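Local coordinates for protein N-(5'-phosphoribosyl)anthranilate isomerase (Pyrococcus furiosus, PDB 4AAJ) that catalyses the isomerisation of N-(5-phospho-beta-D-ribosyl)anthranilate to 1-(2-carboxyphenylamino)-1-deoxy-D-ribulose 5-phosphate, the third of five steps from chorismate to L-tryptophan, at residues M21-C26 and E217-R222; S52-P57 and G209-K214; A147-L152 and K195-D200; R165-V170 and V176-G181. All coordinates share one frame; numbering follows the deposited sequence.

All four contacts belong to one closed eight-stranded parallel beta/alpha barrel. Contact 1 joins its first strand, 22-25, to its last helix, 213-225, so that along the chain contacts 2, 3 and 4 are nested inside it in that order. Contacts 1 and 2 share helix 213-225; contacts 1 and 3 meet on neighbouring strands 22-25 and 198-201, where Lys24 pairs with Asp200. Contacts 3 and 4 lie closest, about 8 Å between centres, because strand 176-179 runs between strands 149-153 and 198-201. Contacts 2 and 4, about 23 Å apart between centres, each hold a sulfate. Contact 1 ties chain start to chain end, contact 2 joins loops, contact 3 spans alternate strands and contact 4 seats a helix.

Contact 1 of 4, residues M21-C26 and E217-R222; sequences MFVKIC and EEFVRR
Val23 of the first barrel strand and Val220 of the last helix meet methyl to methyl, Val23 CG1 lying 3.8 Å from Val220 CG2, and this packs the last helix of the TIM barrel over its first strand, joining chain end to chain start. The same Val23 CG1 also reaches Phe219, at the edge of the ring and near its plane, 4.1 Å from Phe219 CE1. With its CB directed at the helix and CG1 anti to the backbone N (chi1 -179°), this one methyl touches both residues. Ile25 adds the other end of the patch: its CD1 comes to 4.2 Å from Val220 CG2, which is therefore flanked by both strand residues. All four side chains are buried, and the contact is purely apolar.

Farther out, Phe219 also packs on Val199 and Val201 of strand 198-201 and on Val187 of helix 187-194, while main-chain bonds of Lys24 to Val199 and Val201 close the barrel and fix the strand that carries Val23. The axes of strand 22-25 and helix 217-222 run nearly antiparallel, 9.4 Å apart at closest approach. On the outer side of the helix Arg221 NH1 bonds Glu217 OE2 at 2.8 Å; the oxygen lies close to the guanidinium plane and is met on its syn side.

Contact 2 of 4, residues S52-P57 and G209-K214; sequences SKRRIP and GIKDPK. With SO4 (sulfate ion), chain C.
Two successive bends in the Arg54 chain, chi2 -47° and chi3 -69°, swing its guanidinium toward Gly209 and join two loops of the TIM barrel, that between strand 43-47 and helix 58-67 and that leading into helix 213-225. Arg54 NH1 donates to Gly209 O at 2.7 Å, almost straight at the hydrogen (176°). The oxygen lies in the guanidinium plane, whereas the donor stands well above the carbonyl plane. Lys211 comes over one guanidinium face, its NZ 3.8 Å from Arg54 NH2. That closeness of like charges is probably offset by Glu206, whose carboxylate pairs with Lys211 NZ. Gly27 O, accepting from Arg54 NE, steadies the group from a third loop. An alanine in place of Arg54 would probably leave Gly209 O without its side-chain donor and the two loops without this link.

The start of 52-57 is a type I turn, reinforced by an ST turn in which Ser52 OG accepts from Arg54 N at 3.0 Å. Ser52 OG also donates to sulfate O1, 3.1 Å away, and Lys53 N to O4 of the same sulfate at 2.7 Å. The aliphatic part of Arg54 borders this anion, with CG 3.5 Å from sulfate O2.

Contact 3 of 4, residues A147-L152 and K195-D200; sequences ADMVLL and KPYGVD
Two separate apolar touches make this contact: Leu151 with Asp200 joins barrel strands 149-153 and 198-201, while Met149 meets Tyr197 in the loop leading into 198-201. The strands are not neighbours, since strand 176-179 lies between them. The CA atoms bear this out, those of Leu151 and Asp200 standing 8.4 Å apart, too far for adjacent strands, so side chains alone bridge the gap.

Near the start of the strands the methyl of Met149 does the touching. Bends at chi2 (52°) and chi3 (66°) curl its chain until CE lies 3.6 Å from Tyr197 CD2, with CE2 of the same ring almost as near. The sulfur takes part less directly: Met149 SD is 5.2 Å from the ring centroid and 51° off the ring normal, an oblique Met-aromatic contact. The two side chains cross at about a right angle, and both also lean on Ile177 of the intervening strand.

Two residues farther along strand 149-153, Leu151 CD1 reaches Asp200 CB at 4.0 Å, so leucine meets only the aliphatic stem of the aspartate. The carboxylate is engaged elsewhere, by a salt bridge from Asp200 OD1 to Lys24 NZ, and the Asp200 side chain lies about 5 Å from a bound sulfate. Met119 of strand 117-123 packs on both Met149 and Leu151. The meeting of Leu151 and Asp200, from the sixth and eighth strands, is consistent with the layered core of a TIM barrel.

Contact 4 of 4, residues R165-V170 and V176-G181; sequences RVSSLV and VIVAGG. With SO4 (sulfate ion), chain B.
Val170 and Val176 meet at about a right angle, one methyl of each in contact: Val170 CG1 lies 4.0 Å from Val176 CG1. The helix valine holds that methyl anti to its backbone N (chi1 -177°), whereas the strand valine holds its own anti to the carbonyl carbon, and both CB atoms face the opposite segment. Two residues farther along the strand, and roughly one turn back along the helix, Ser167 faces Val178. Its OG approaches Val178 CG2 at 4.2 Å, a looser touch of hydroxyl on methyl in a buried setting.

Helix 165-173 is the connection of a beta-alpha-beta crossover from strand 149-153 to strand 176-179, neighbours in the TIM barrel, and these pairs seat it against the second of them. Val176 also packs on Val150 of the first strand, and Val170 on Ala135 of helix 131-144.

Beyond the strand end the chain turns through Gly180 and Gly181, both at positive phi; at the angles of Gly180 a CB would collide with the preceding carbonyl oxygen. Gly181 N donates to sulfate O4 at 2.8 Å (165°), joined by Ser202 N and Ser203 N, consistent with the phosphate site that related barrels build at the ends of their last two strands.

Contact 1 of 4, residues M21-C26 and E217-R222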
loop_
_atom_site.group_PDB
_atom_site.type_symbol
_atom_site.label_atom_id
_atom_site.label_comp_id
_atom_site.label_asym_id
_atom_site.label_seq_id
_atom_site.Cartn_x
_atom_site.Cartn_y
_atom_site.Cartn_z
ATOM N N MET A 21 4.505 -13.119 5.860
ATOM C CA MET A 21 4.516 -12.272 4.672
ATOM C C MET A 21 3.163 -11.600 4.480
ATOM O O MET A 21 2.203 -12.227 4.029
ATOM C CB MET A 21 4.896 -13.085 3.425
ATOM C CG MET A 21 4.879 -12.314 2.104
ATOM S SD MET A 21 5.983 -10.881 2.037
ATOM C CE MET A 21 7.569 -11.619 2.432
ATOM N N PHE A 22 3.094 -10.318 4.824
ATOM C CA PHE A 22 1.866 -9.547 4.659
ATOM C C PHE A 22 1.609 -9.305 3.173
ATOM O O PHE A 22 2.496 -8.851 2.458
ATOM C CB PHE A 22 1.993 -8.227 5.411
ATOM C CG PHE A 22 0.695 -7.510 5.609
ATOM C CD1 PHE A 22 -0.104 -7.792 6.711
ATOM C CD2 PHE A 22 0.274 -6.535 4.706
ATOM C CE1 PHE A 22 -1.299 -7.129 6.910
ATOM C CE2 PHE A 22 -0.920 -5.866 4.905
ATOM C CZ PHE A 22 -1.710 -6.163 6.002
ATOM N N VAL A 23 0.408 -9.635 2.700
ATOM C CA VAL A 23 0.058 -9.434 1.303
ATOM C C VAL A 23 -1.145 -8.493 1.233
ATOM O O VAL A 23 -2.202 -8.781 1.806
ATOM C CB VAL A 23 -0.276 -10.760 0.577
ATOM C CG1 VAL A 23 -0.613 -10.517 -0.887
ATOM C CG2 VAL A 23 0.879 -11.737 0.684
ATOM N N LYS A 24 -0.971 -7.371 0.537
ATOM C CA LYS A 24 -2.054 -6.412 0.363
ATOM C C LYS A 24 -2.443 -6.386 -1.116
ATOM O O LYS A 24 -1.585 -6.246 -1.985
ATOM C CB LYS A 24 -1.622 -5.022 0.826
ATOM C CG LYS A 24 -2.668 -3.931 0.611
ATOM C CD LYS A 24 -2.254 -2.635 1.282
ATOM C CE LYS A 24 -3.069 -1.454 0.765
ATOM N NZ LYS A 24 -2.535 -0.963 -0.536
ATOM N N ILE A 25 -3.729 -6.528 -1.404
ATOM C CA ILE A 25 -4.207 -6.403 -2.783
ATOM C C ILE A 25 -4.889 -5.049 -2.906
ATOM O O ILE A 25 -5.928 -4.825 -2.303
ATOM C CB ILE A 25 -5.221 -7.504 -3.169
ATOM C CG1 ILE A 25 -4.705 -8.904 -2.809
ATOM C CG2 ILE A 25 -5.610 -7.363 -4.641
ATOM C CD1 ILE A 25 -3.394 -9.304 -3.437
ATOM N N CYS A 26 -4.297 -4.150 -3.687
ATOM C CA CYS A 26 -4.703 -2.746 -3.693
ATOM C C CYS A 26 -5.625 -2.395 -4.860
ATOM O O CYS A 26 -5.626 -3.071 -5.887
ATOM C CB CYS A 26 -3.467 -1.833 -3.742
ATOM S SG CYS A 26 -3.869 -0.155 -3.212
ATOM N N GLU A 217 -5.368 -15.594 -5.973
ATOM C CA GLU A 217 -5.038 -16.807 -5.217
ATOM C C GLU A 217 -3.598 -17.267 -5.459
ATOM O O GLU A 217 -2.892 -17.630 -4.518
ATOM C CB GLU A 217 -6.040 -17.926 -5.546
ATOM C CG GLU A 217 -5.888 -19.202 -4.725
ATOM C CD GLU A 217 -4.814 -20.136 -5.263
ATOM O OE1 GLU A 217 -4.661 -20.236 -6.505
ATOM O OE2 GLU A 217 -4.122 -20.777 -4.443
ATOM N N GLU A 218 -3.175 -17.246 -6.723
ATOM C CA GLU A 218 -1.819 -17.631 -7.117
ATOM C C GLU A 218 -0.765 -16.684 -6.542
ATOM O O GLU A 218 0.228 -17.131 -5.960
ATOM C CB GLU A 218 -1.708 -17.670 -8.641
ATOM C CG GLU A 218 -0.428 -18.294 -9.172
ATOM C CD GLU A 218 -0.228 -18.040 -10.656
ATOM O OE1 GLU A 218 -1.166 -17.542 -11.316
ATOM O OE2 GLU A 218 0.875 -18.338 -11.164
ATOM N N PHE A 219 -0.988 -15.378 -6.706
ATOM C CA PHE A 219 -0.060 -14.378 -6.186
ATOM C C PHE A 219 0.142 -14.534 -4.683
ATOM O O PHE A 219 1.277 -14.573 -4.207
ATOM C CB PHE A 219 -0.540 -12.955 -6.496
ATOM C CG PHE A 219 0.443 -11.884 -6.091
ATOM C CD1 PHE A 219 0.492 -11.421 -4.776
ATOM C CD2 PHE A 219 1.322 -11.345 -7.022
ATOM C CE1 PHE A 219 1.402 -10.442 -4.400
ATOM C CE2 PHE A 219 2.230 -10.363 -6.649
ATOM C CZ PHE A 219 2.266 -9.911 -5.338
ATOM N N VAL A 220 -0.960 -14.610 -3.944
ATOM C CA VAL A 220 -0.901 -14.704 -2.489
ATOM C C VAL A 220 -0.175 -15.986 -2.079
ATOM O O VAL A 220 0.746 -15.943 -1.261
ATOM C CB VAL A 220 -2.304 -14.608 -1.841
ATOM C CG1 VAL A 220 -2.229 -14.802 -0.334
ATOM C CG2 VAL A 220 -2.948 -13.263 -2.151
ATOM N N ARG A 221 -0.573 -17.112 -2.678
ATOM C CA ARG A 221 0.023 -18.417 -2.370
ATOM C C ARG A 221 1.539 -18.410 -2.569
ATOM O O ARG A 221 2.286 -18.798 -1.668
ATOM C CB ARG A 221 -0.628 -19.523 -3.211
ATOM C CG ARG A 221 -0.306 -20.941 -2.756
ATOM C CD ARG A 221 -0.861 -21.993 -3.714
ATOM N NE ARG A 221 -0.176 -21.988 -5.010
ATOM C CZ ARG A 221 -0.750 -21.689 -6.174
ATOM N NH1 ARG A 221 -2.039 -21.384 -6.230
ATOM N NH2 ARG A 221 -0.033 -21.708 -7.292
ATOM N N ARG A 222 1.977 -17.959 -3.746
ATOM C CA ARG A 222 3.399 -17.886 -4.084
ATOM C C ARG A 222 4.170 -16.964 -3.140
ATOM O O ARG A 222 5.280 -17.298 -2.705
ATOM C CB ARG A 222 3.594 -17.426 -5.534
ATOM C CG ARG A 222 3.189 -18.448 -6.583
ATOM C CD ARG A 222 3.654 -18.022 -7.964
ATOM N NE ARG A 222 3.205 -18.950 -9.000
ATOM C CZ ARG A 222 3.718 -19.020 -10.226
ATOM N NH1 ARG A 222 4.712 -18.218 -10.592
ATOM N NH2 ARG A 222 3.236 -19.902 -11.094
#

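Contact 2 of 4, residues S52-P57 and G209-K214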
loop_
_atom_site.group_PDB
_atom_site.type_symbol
_atom_site.label_atom_id
_atom_site.label_comp_id
_atom_site.label_asym_id
_atom_site.label_seq_id
_atom_site.Cartn_x
_atom_site.Cartn_y
_atom_site.Cartn_z
ATOM N N SER A 52 -6.526 8.618 -10.763
ATOM C CA SER A 52 -6.275 7.199 -10.873
ATOM C C SER A 52 -7.479 6.537 -11.515
ATOM O O SER A 52 -8.619 6.910 -11.229
ATOM C CB SER A 52 -6.068 6.612 -9.473
ATOM O OG SER A 52 -6.126 5.198 -9.496
ATOM N N LYS A 53 -7.210 5.555 -12.365
ATOM C CA LYS A 53 -8.236 4.718 -12.984
ATOM C C LYS A 53 -8.975 3.871 -11.954
ATOM O O LYS A 53 -10.050 3.339 -12.242
ATOM C CB LYS A 53 -7.592 3.773 -14.003
ATOM C CG LYS A 53 -7.165 4.447 -15.299
ATOM C CD LYS A 53 -6.250 3.539 -16.104
ATOM C CE LYS A 53 -5.849 4.192 -17.416
ATOM N NZ LYS A 53 -4.787 3.407 -18.101
ATOM N N ARG A 54 -8.374 3.723 -10.771
ATOM C CA ARG A 54 -8.977 2.940 -9.691
ATOM C C ARG A 54 -9.844 3.760 -8.754
ATOM O O ARG A 54 -10.430 3.193 -7.826
ATOM C CB ARG A 54 -7.903 2.212 -8.868
ATOM C CG ARG A 54 -6.984 1.273 -9.640
ATOM C CD ARG A 54 -7.720 0.343 -10.586
ATOM N NE ARG A 54 -8.524 -0.654 -9.879
ATOM C CZ ARG A 54 -9.281 -1.567 -10.480
ATOM N NH1 ARG A 54 -9.343 -1.612 -11.807
ATOM N NH2 ARG A 54 -9.974 -2.437 -9.753
ATOM N N ARG A 55 -9.923 5.078 -8.963
ATOM C CA ARG A 55 -10.694 5.962 -8.081
ATOM C C ARG A 55 -12.156 5.536 -7.989
ATOM O O ARG A 55 -12.755 5.107 -8.990
ATOM C CB ARG A 55 -10.635 7.431 -8.510
ATOM C CG ARG A 55 -11.399 7.732 -9.797
ATOM C CD ARG A 55 -11.271 9.194 -10.192
ATOM N NE ARG A 55 -11.706 10.097 -9.131
ATOM C CZ ARG A 55 -11.149 11.283 -8.895
ATOM N NH1 ARG A 55 -10.130 11.693 -9.648
ATOM N NH2 ARG A 55 -11.603 12.051 -7.913
ATOM N N ILE A 56 -12.684 5.623 -6.778
ATOM C CA ILE A 56 -14.113 5.380 -6.504
ATOM C C ILE A 56 -14.736 6.514 -5.679
ATOM O O ILE A 56 -14.040 7.247 -4.957
ATOM C CB ILE A 56 -14.351 3.995 -5.847
ATOM C CG1 ILE A 56 -13.761 3.951 -4.418
ATOM C CG2 ILE A 56 -13.815 2.868 -6.720
ATOM C CD1 ILE A 56 -14.063 2.663 -3.672
ATOM N N PRO A 57 -16.074 6.701 -5.790
ATOM C CA PRO A 57 -16.775 7.684 -4.994
ATOM C C PRO A 57 -16.753 7.301 -3.506
ATOM O O PRO A 57 -16.548 6.122 -3.189
ATOM C CB PRO A 57 -18.223 7.624 -5.532
ATOM C CG PRO A 57 -18.162 6.860 -6.804
ATOM C CD PRO A 57 -16.952 5.987 -6.740
ATOM N N GLY A 209 -9.144 -4.800 -16.031
ATOM C CA GLY A 209 -9.377 -3.822 -14.962
ATOM C C GLY A 209 -10.197 -4.330 -13.787
ATOM O O GLY A 209 -10.801 -3.539 -13.055
ATOM N N ILE A 210 -10.234 -5.650 -13.614
ATOM C CA ILE A 210 -10.960 -6.279 -12.510
ATOM C C ILE A 210 -10.074 -7.367 -11.903
ATOM O O ILE A 210 -9.449 -8.138 -12.628
ATOM C CB ILE A 210 -12.315 -6.883 -12.974
ATOM C CG1 ILE A 210 -13.168 -5.830 -13.694
ATOM C CG2 ILE A 210 -13.093 -7.463 -11.793
ATOM C CD1 ILE A 210 -14.227 -6.404 -14.614
ATOM N N LYS A 211 -10.010 -7.418 -10.571
ATOM C CA LYS A 211 -9.206 -8.426 -9.875
ATOM C C LYS A 211 -9.650 -9.847 -10.231
ATOM O O LYS A 211 -10.830 -10.176 -10.136
ATOM C CB LYS A 211 -9.241 -8.210 -8.354
ATOM C CG LYS A 211 -8.068 -7.403 -7.795
ATOM C CD LYS A 211 -8.077 -5.957 -8.253
ATOM C CE LYS A 211 -6.824 -5.233 -7.780
ATOM N NZ LYS A 211 -6.679 -3.919 -8.452
ATOM N N ASP A 212 -8.693 -10.670 -10.654
ATOM C CA ASP A 212 -8.964 -12.039 -11.102
ATOM C C ASP A 212 -8.749 -13.022 -9.961
ATOM O O ASP A 212 -7.648 -13.087 -9.410
ATOM C CB ASP A 212 -8.051 -12.398 -12.277
ATOM C CG ASP A 212 -8.223 -13.840 -12.738
ATOM O OD1 ASP A 212 -9.171 -14.102 -13.505
ATOM O OD2 ASP A 212 -7.406 -14.704 -12.346
ATOM N N PRO A 213 -9.790 -13.809 -9.611
ATOM C CA PRO A 213 -9.704 -14.737 -8.476
ATOM C C PRO A 213 -8.546 -15.729 -8.553
ATOM O O PRO A 213 -7.950 -16.063 -7.523
ATOM C CB PRO A 213 -11.053 -15.466 -8.519
ATOM C CG PRO A 213 -11.972 -14.486 -9.162
ATOM C CD PRO A 213 -11.136 -13.823 -10.216
ATOM N N LYS A 214 -8.223 -16.189 -9.759
ATOM C CA LYS A 214 -7.137 -17.151 -9.933
ATOM C C LYS A 214 -5.760 -16.494 -9.834
ATOM O O LYS A 214 -4.832 -17.087 -9.284
ATOM C CB LYS A 214 -7.295 -17.940 -11.239
ATOM C CG LYS A 214 -8.376 -19.011 -11.161
ATOM C CD LYS A 214 -8.792 -19.507 -12.539
ATOM C CE LYS A 214 -9.944 -20.494 -12.435
ATOM N NZ LYS A 214 -10.599 -20.727 -13.750
HETATM S S SO4 C . -3.916 4.028 -12.185
HETATM O O1 SO4 C . -3.411 4.648 -10.938
HETATM O O2 SO4 C . -4.848 2.929 -11.836
HETATM O O3 SO4 C . -2.784 3.476 -12.964
HETATM O O4 SO4 C . -4.620 5.054 -12.992
#

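Contact 3 of 4, residues A147-L152 and K195-D200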
loop_
_atom_site.group_PDB
_atom_site.type_symbol
_atom_site.label_atom_id
_atom_site.label_comp_id
_atom_site.label_asym_id
_atom_site.label_seq_id
_atom_site.Cartn_x
_atom_site.Cartn_y
_atom_site.Cartn_z
ATOM N N ALA A 147 5.015 7.425 10.497
ATOM C CA ALA A 147 4.092 6.475 9.876
ATOM C C ALA A 147 4.154 5.120 10.564
ATOM O O ALA A 147 5.221 4.689 11.004
ATOM C CB ALA A 147 4.374 6.343 8.385
ATOM N N ASP A 148 3.001 4.460 10.668
ATOM C CA ASP A 148 2.900 3.115 11.233
ATOM C C ASP A 148 3.483 2.028 10.332
ATOM O O ASP A 148 3.873 0.963 10.809
ATOM C CB ASP A 148 1.444 2.788 11.550
ATOM C CG ASP A 148 0.856 3.728 12.584
ATOM O OD1 ASP A 148 1.319 3.677 13.748
ATOM O OD2 ASP A 148 -0.031 4.542 12.235
ATOM N N MET A 149 3.501 2.277 9.027
ATOM C CA MET A 149 4.093 1.334 8.071
ATOM C C MET A 149 4.628 2.115 6.891
ATOM O O MET A 149 4.074 3.150 6.523
ATOM C CB MET A 149 3.065 0.285 7.615
ATOM C CG MET A 149 3.594 -0.795 6.657
ATOM S SD MET A 149 5.086 -1.673 7.210
ATOM C CE MET A 149 4.426 -2.524 8.646
ATOM N N VAL A 150 5.721 1.626 6.317
ATOM C CA VAL A 150 6.315 2.244 5.143
ATOM C C VAL A 150 5.983 1.407 3.911
ATOM O O VAL A 150 6.157 0.185 3.892
ATOM C CB VAL A 150 7.856 2.383 5.298
ATOM C CG1 VAL A 150 8.526 2.621 3.958
ATOM C CG2 VAL A 150 8.207 3.502 6.259
ATOM N N LEU A 151 5.515 2.071 2.868
ATOM C CA LEU A 151 5.317 1.418 1.594
ATOM C C LEU A 151 6.362 1.994 0.649
ATOM O O LEU A 151 6.543 3.210 0.609
ATOM C CB LEU A 151 3.898 1.670 1.065
ATOM C CG LEU A 151 3.567 1.233 -0.368
ATOM C CD1 LEU A 151 3.533 -0.274 -0.532
ATOM C CD2 LEU A 151 2.226 1.838 -0.792
ATOM N N LEU A 152 7.082 1.122 -0.050
ATOM C CA LEU A 152 8.097 1.555 -1.020
ATOM C C LEU A 152 7.599 1.280 -2.426
ATOM O O LEU A 152 7.305 0.134 -2.764
ATOM C CB LEU A 152 9.433 0.837 -0.784
ATOM C CG LEU A 152 10.148 1.027 0.560
ATOM C CD1 LEU A 152 11.490 0.289 0.528
ATOM C CD2 LEU A 152 10.339 2.492 0.906
ATOM N N LYS A 195 13.469 -9.129 0.880
ATOM C CA LYS A 195 13.048 -9.638 2.192
ATOM C C LYS A 195 12.202 -8.624 2.973
ATOM O O LYS A 195 12.540 -8.230 4.090
ATOM C CB LYS A 195 14.245 -10.167 2.993
ATOM C CG LYS A 195 14.681 -11.548 2.528
ATOM C CD LYS A 195 15.933 -12.030 3.246
ATOM C CE LYS A 195 16.405 -13.365 2.692
ATOM N NZ LYS A 195 16.869 -13.249 1.281
ATOM N N PRO A 196 11.084 -8.192 2.374
ATOM C CA PRO A 196 10.250 -7.171 3.011
ATOM C C PRO A 196 9.335 -7.773 4.075
ATOM O O PRO A 196 9.216 -8.995 4.176
ATOM C CB PRO A 196 9.406 -6.664 1.843
ATOM C CG PRO A 196 9.215 -7.874 0.988
ATOM C CD PRO A 196 10.497 -8.668 1.108
ATOM N N TYR A 197 8.682 -6.909 4.847
ATOM C CA TYR A 197 7.642 -7.335 5.770
ATOM C C TYR A 197 6.385 -7.764 4.987
ATOM O O TYR A 197 5.648 -8.658 5.405
ATOM C CB TYR A 197 7.345 -6.213 6.781
ATOM C CG TYR A 197 6.140 -6.473 7.660
ATOM C CD1 TYR A 197 6.230 -7.304 8.777
ATOM C CD2 TYR A 197 4.899 -5.901 7.361
ATOM C CE1 TYR A 197 5.120 -7.554 9.572
ATOM C CE2 TYR A 197 3.791 -6.141 8.154
ATOM C CZ TYR A 197 3.908 -6.965 9.259
ATOM O OH TYR A 197 2.807 -7.205 10.050
ATOM N N GLY A 198 6.152 -7.131 3.841
ATOM C CA GLY A 198 5.028 -7.510 2.985
ATOM C C GLY A 198 5.140 -7.023 1.554
ATOM O O GLY A 198 6.094 -6.332 1.184
ATOM N N VAL A 199 4.170 -7.415 0.741
ATOM C CA VAL A 199 4.109 -6.992 -0.654
ATOM C C VAL A 199 2.730 -6.428 -0.957
ATOM O O VAL A 199 1.750 -6.781 -0.298
ATOM C CB VAL A 199 4.421 -8.133 -1.656
ATOM C CG1 VAL A 199 5.901 -8.494 -1.623
ATOM C CG2 VAL A 199 3.548 -9.362 -1.407
ATOM N N ASP A 200 2.675 -5.563 -1.961
ATOM C CA ASP A 200 1.455 -4.905 -2.377
ATOM C C ASP A 200 1.347 -5.024 -3.890
ATOM O O ASP A 200 2.311 -4.765 -4.606
ATOM C CB ASP A 200 1.524 -3.439 -1.945
ATOM C CG ASP A 200 0.303 -2.644 -2.331
ATOM O OD1 ASP A 200 -0.732 -2.793 -1.671
ATOM O OD2 ASP A 200 0.394 -1.840 -3.280
#

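Contact 4 of 4, residues R165-V170 and V176-G181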
loop_
_atom_site.group_PDB
_atom_site.type_symbol
_atom_site.label_atom_id
_atom_site.label_comp_id
_atom_site.label_asym_id
_atom_site.label_seq_id
_atom_site.Cartn_x
_atom_site.Cartn_y
_atom_site.Cartn_z
ATOM N N ARG A 165 17.936 -2.950 -5.131
ATOM C CA ARG A 165 19.012 -2.843 -4.155
ATOM C C ARG A 165 18.720 -1.845 -3.036
ATOM O O ARG A 165 19.002 -2.129 -1.872
ATOM C CB ARG A 165 20.340 -2.507 -4.844
ATOM C CG ARG A 165 21.006 -3.697 -5.530
ATOM C CD ARG A 165 21.426 -4.756 -4.521
ATOM N NE ARG A 165 22.413 -4.247 -3.566
ATOM C CZ ARG A 165 22.565 -4.693 -2.320
ATOM N NH1 ARG A 165 21.786 -5.662 -1.850
ATOM N NH2 ARG A 165 23.495 -4.161 -1.537
ATOM N N VAL A 166 18.166 -0.683 -3.383
ATOM C CA VAL A 166 17.805 0.312 -2.371
ATOM C C VAL A 166 16.759 -0.312 -1.449
ATOM O O VAL A 166 16.899 -0.268 -0.217
ATOM C CB VAL A 166 17.269 1.622 -2.983
ATOM C CG1 VAL A 166 16.902 2.621 -1.888
ATOM C CG2 VAL A 166 18.295 2.246 -3.926
ATOM N N SER A 167 15.736 -0.921 -2.059
ATOM C CA SER A 167 14.643 -1.559 -1.312
ATOM C C SER A 167 15.141 -2.611 -0.315
ATOM O O SER A 167 14.723 -2.609 0.842
ATOM C CB SER A 167 13.586 -2.133 -2.263
ATOM O OG SER A 167 12.871 -1.076 -2.884
ATOM N N SER A 168 16.042 -3.480 -0.773
ATOM C CA SER A 168 16.708 -4.493 0.061
ATOM C C SER A 168 17.271 -3.943 1.365
ATOM O O SER A 168 17.096 -4.545 2.427
ATOM C CB SER A 168 17.845 -5.163 -0.723
ATOM O OG SER A 168 17.363 -6.245 -1.503
ATOM N N LEU A 169 17.942 -2.799 1.267
ATOM C CA LEU A 169 18.658 -2.201 2.392
ATOM C C LEU A 169 17.767 -1.384 3.325
ATOM O O LEU A 169 18.019 -1.313 4.534
ATOM C CB LEU A 169 19.806 -1.344 1.873
ATOM C CG LEU A 169 20.857 -2.089 1.038
ATOM C CD1 LEU A 169 21.688 -1.092 0.254
ATOM C CD2 LEU A 169 21.739 -2.993 1.896
ATOM N N VAL A 170 16.722 -0.771 2.769
ATOM C CA VAL A 170 15.717 -0.118 3.606
ATOM C C VAL A 170 14.964 -1.200 4.383
ATOM O O VAL A 170 14.749 -1.058 5.586
ATOM C CB VAL A 170 14.734 0.769 2.798
ATOM C CG1 VAL A 170 13.754 1.472 3.730
ATOM C CG2 VAL A 170 15.480 1.809 1.976
ATOM N N VAL A 176 8.985 -2.837 5.875
ATOM C CA VAL A 176 8.421 -2.188 4.683
ATOM C C VAL A 176 7.503 -3.116 3.906
ATOM O O VAL A 176 7.667 -4.338 3.919
ATOM C CB VAL A 176 9.495 -1.649 3.696
ATOM C CG1 VAL A 176 10.452 -0.678 4.373
ATOM C CG2 VAL A 176 10.259 -2.780 3.039
ATOM N N ILE A 177 6.543 -2.516 3.205
ATOM C CA ILE A 177 5.764 -3.212 2.191
ATOM C C ILE A 177 6.307 -2.713 0.868
ATOM O O ILE A 177 6.481 -1.515 0.701
ATOM C CB ILE A 177 4.254 -2.842 2.298
ATOM C CG1 ILE A 177 3.736 -3.067 3.721
ATOM C CG2 ILE A 177 3.422 -3.576 1.261
ATOM C CD1 ILE A 177 3.798 -4.492 4.205
ATOM N N VAL A 178 6.618 -3.620 -0.050
ATOM C CA VAL A 178 7.180 -3.206 -1.333
ATOM C C VAL A 178 6.111 -3.340 -2.437
ATOM O O VAL A 178 5.305 -4.261 -2.418
ATOM C CB VAL A 178 8.495 -3.969 -1.621
ATOM C CG1 VAL A 178 8.228 -5.452 -1.881
ATOM C CG2 VAL A 178 9.275 -3.324 -2.763
ATOM N N ALA A 179 6.069 -2.387 -3.358
ATOM C CA ALA A 179 5.077 -2.422 -4.433
ATOM C C ALA A 179 5.665 -1.894 -5.726
ATOM O O ALA A 179 6.633 -1.130 -5.711
ATOM C CB ALA A 179 3.849 -1.610 -4.056
ATOM N N GLY A 180 5.054 -2.288 -6.839
ATOM C CA GLY A 180 5.416 -1.755 -8.140
ATOM C C GLY A 180 5.726 -2.878 -9.098
ATOM O O GLY A 180 6.786 -3.515 -9.014
ATOM N N GLY A 181 4.768 -3.142 -9.982
ATOM C CA GLY A 181 4.952 -4.095 -11.062
ATOM C C GLY A 181 5.071 -5.539 -10.633
ATOM O O GLY A 181 5.594 -6.359 -11.385
HETATM S S SO4 B . 0.933 -2.308 -9.315
HETATM O O1 SO4 B . 0.916 -1.372 -8.173
HETATM O O2 SO4 B . -0.272 -2.039 -10.129
HETATM O O3 SO4 B . 0.908 -3.708 -8.857
HETATM O O4 SO4 B . 2.170 -2.085 -10.094
#